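Local structure of AT27789p (5UZM) at residues Val11-Leu16 / Ala55-Glu60. The protein probably binds RNA, including mRNA, as the Drosophila hnRNP F/H homolog Glorund, of which this chain is the second quasi-RNA recognition motif (qRRM2). Sequence-based numbering, arbitrary orientation.
Sequences VKLRGL and AFVQFE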
loop_
_atom_site.group_PDB
_atom_site.type_symbol
_atom_site.label_atom_id
_atom_site.label_comp_id
_atom_site.label_asym_id
_atom_site.label_seq_id
_atom_site.Cartn_x
_atom_site.Cartn_y
_atom_site.Cartn_z
ATOM N N VAL A 11 2.064 3.651 4.146
ATOM C CA VAL A 11 1.304 4.466 3.213
ATOM C C VAL A 11 -0.027 3.761 2.942
ATOM O O VAL A 11 -0.158 2.548 3.144
ATOM C CB VAL A 11 2.048 4.715 1.890
ATOM C CG1 VAL A 11 3.434 5.340 2.114
ATOM C CG2 VAL A 11 2.154 3.418 1.082
ATOM N N LYS A 12 -1.022 4.529 2.502
ATOM C CA LYS A 12 -2.305 4.016 2.053
ATOM C C LYS A 12 -2.418 4.224 0.551
ATOM O O LYS A 12 -2.070 5.291 0.048
ATOM C CB LYS A 12 -3.457 4.755 2.774
ATOM C CG LYS A 12 -4.841 4.243 2.392
ATOM C CD LYS A 12 -5.895 4.884 3.308
ATOM C CE LYS A 12 -5.970 6.391 3.137
ATOM N NZ LYS A 12 -6.993 7.025 4.051
ATOM N N LEU A 13 -2.892 3.205 -0.172
ATOM C CA LEU A 13 -3.076 3.257 -1.621
ATOM C C LEU A 13 -4.557 3.311 -1.955
ATOM O O LEU A 13 -5.362 2.722 -1.252
ATOM C CB LEU A 13 -2.487 2.019 -2.310
ATOM C CG LEU A 13 -1.057 1.636 -1.960
ATOM C CD1 LEU A 13 -0.621 0.427 -2.811
ATOM C CD2 LEU A 13 -0.074 2.770 -2.119
ATOM N N ARG A 14 -4.918 4.024 -3.015
ATOM C CA ARG A 14 -6.280 4.062 -3.523
ATOM C C ARG A 14 -6.259 3.972 -5.045
ATOM O O ARG A 14 -5.298 4.409 -5.709
ATOM C CB ARG A 14 -6.987 5.361 -3.059
ATOM C CG ARG A 14 -8.408 5.504 -3.522
ATOM C CD ARG A 14 -8.978 6.789 -2.911
ATOM N NE ARG A 14 -8.742 6.831 -1.467
ATOM C CZ ARG A 14 -8.746 7.939 -0.735
ATOM N NH1 ARG A 14 -8.968 9.115 -1.306
ATOM N NH2 ARG A 14 -8.526 7.873 0.571
ATOM N N GLY A 15 -7.268 3.318 -5.607
ATOM C CA GLY A 15 -7.393 3.211 -7.040
ATOM C C GLY A 15 -6.922 1.914 -7.651
ATOM O O GLY A 15 -6.754 1.848 -8.863
ATOM N N LEU A 16 -6.679 0.893 -6.836
ATOM C CA LEU A 16 -6.068 -0.332 -7.331
ATOM C C LEU A 16 -6.959 -1.059 -8.341
ATOM O O LEU A 16 -8.194 -1.033 -8.230
ATOM C CB LEU A 16 -5.775 -1.251 -6.156
ATOM C CG LEU A 16 -4.723 -0.732 -5.166
ATOM C CD1 LEU A 16 -4.653 -1.572 -3.876
ATOM C CD2 LEU A 16 -3.356 -0.737 -5.871
ATOM N N ALA A 55 -5.387 -0.145 -0.114
ATOM C CA ALA A 55 -4.452 -1.067 0.524
ATOM C C ALA A 55 -3.563 -0.268 1.450
ATOM O O ALA A 55 -3.466 0.942 1.318
ATOM C CB ALA A 55 -3.591 -1.820 -0.488
ATOM N N PHE A 56 -2.875 -0.958 2.360
ATOM C CA PHE A 56 -1.849 -0.333 3.190
ATOM C C PHE A 56 -0.547 -1.068 2.934
ATOM O O PHE A 56 -0.565 -2.284 2.733
ATOM C CB PHE A 56 -2.173 -0.412 4.671
ATOM C CG PHE A 56 -3.279 0.493 5.086
ATOM C CD1 PHE A 56 -4.580 0.083 4.950
ATOM C CD2 PHE A 56 -3.016 1.758 5.572
ATOM C CE1 PHE A 56 -5.632 0.919 5.323
ATOM C CE2 PHE A 56 -4.063 2.595 5.926
ATOM C CZ PHE A 56 -5.352 2.173 5.819
ATOM N N VAL A 57 0.565 -0.345 2.898
ATOM C CA VAL A 57 1.883 -0.945 2.700
ATOM C C VAL A 57 2.810 -0.391 3.776
ATOM O O VAL A 57 2.860 0.824 3.989
ATOM C CB VAL A 57 2.431 -0.668 1.279
ATOM C CG1 VAL A 57 3.843 -1.255 1.111
ATOM C CG2 VAL A 57 1.446 -1.236 0.219
ATOM N N GLN A 58 3.523 -1.289 4.444
ATOM C CA GLN A 58 4.455 -0.973 5.523
ATOM C C GLN A 58 5.875 -1.152 5.018
ATOM O O GLN A 58 6.197 -2.230 4.524
ATOM C CB GLN A 58 4.264 -1.924 6.697
ATOM C CG GLN A 58 2.946 -1.873 7.330
ATOM C CD GLN A 58 2.955 -2.525 8.696
ATOM O OE1 GLN A 58 2.047 -3.275 9.052
ATOM N NE2 GLN A 58 3.996 -2.242 9.471
ATOM N N PHE A 59 6.720 -0.140 5.209
ATOM C CA PHE A 59 8.122 -0.174 4.810
ATOM C C PHE A 59 9.044 -0.301 6.019
ATOM O O PHE A 59 8.653 -0.090 7.165
ATOM C CB PHE A 59 8.479 1.086 4.023
ATOM C CG PHE A 59 7.670 1.248 2.765
ATOM C CD1 PHE A 59 8.052 0.578 1.601
ATOM C CD2 PHE A 59 6.531 2.028 2.743
ATOM C CE1 PHE A 59 7.288 0.696 0.444
ATOM C CE2 PHE A 59 5.756 2.160 1.566
ATOM C CZ PHE A 59 6.137 1.473 0.426
ATOM N N GLU A 60 10.319 -0.580 5.729
ATOM C CA GLU A 60 11.276 -0.779 6.808
ATOM C C GLU A 60 11.872 0.519 7.310
ATOM O O GLU A 60 12.461 0.542 8.397
ATOM C CB GLU A 60 12.404 -1.698 6.344
ATOM C CG GLU A 60 12.872 -2.631 7.403
ATOM C CD GLU A 60 11.849 -3.689 7.677
ATOM O OE1 GLU A 60 11.380 -4.306 6.697
ATOM O OE2 GLU A 60 11.502 -3.896 8.858
#
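Lys12 and Phe56 face each other as a non-hydrogen-bonded pair where the two central antiparallel strands of the RRM fold, 10-14 and 54-58, run side by side. Their side chains point the same way. With CG anti to the backbone N (chi1 -178°), Lys12 CG alone stands over one face of the Phe56 ring, 3.9 Å above the plane and offset toward the rim in a CH-pi contact, while Lys12 CD lies past the rim, 3.7 Å from Phe56 CZ. Beyond CD the chain bends at chi3, and NZ forms a salt bridge with Glu90 of helix 88-94, the helix that also packs Met91 and Ala94 on Phe56. An alanine in place of Phe56 would probably leave the lysine methylenes without their apolar partner and open a gap beneath helix 88-94. Val11, Leu13, Ala55 and Val57 occupy the other sheet face. There Leu16 CD1 reaches Ala55 CB at 3.6 Å, and Leu13 CD1 touches Val57 CG2 at 4.0 Å. Four backbone hydrogen bonds join the flanking pairs, Leu13 N to Ala55 O being nearly straight (173°). At the far end Val11 CG2 meets the edge of the Phe59 ring, 3.8 Å from CE2.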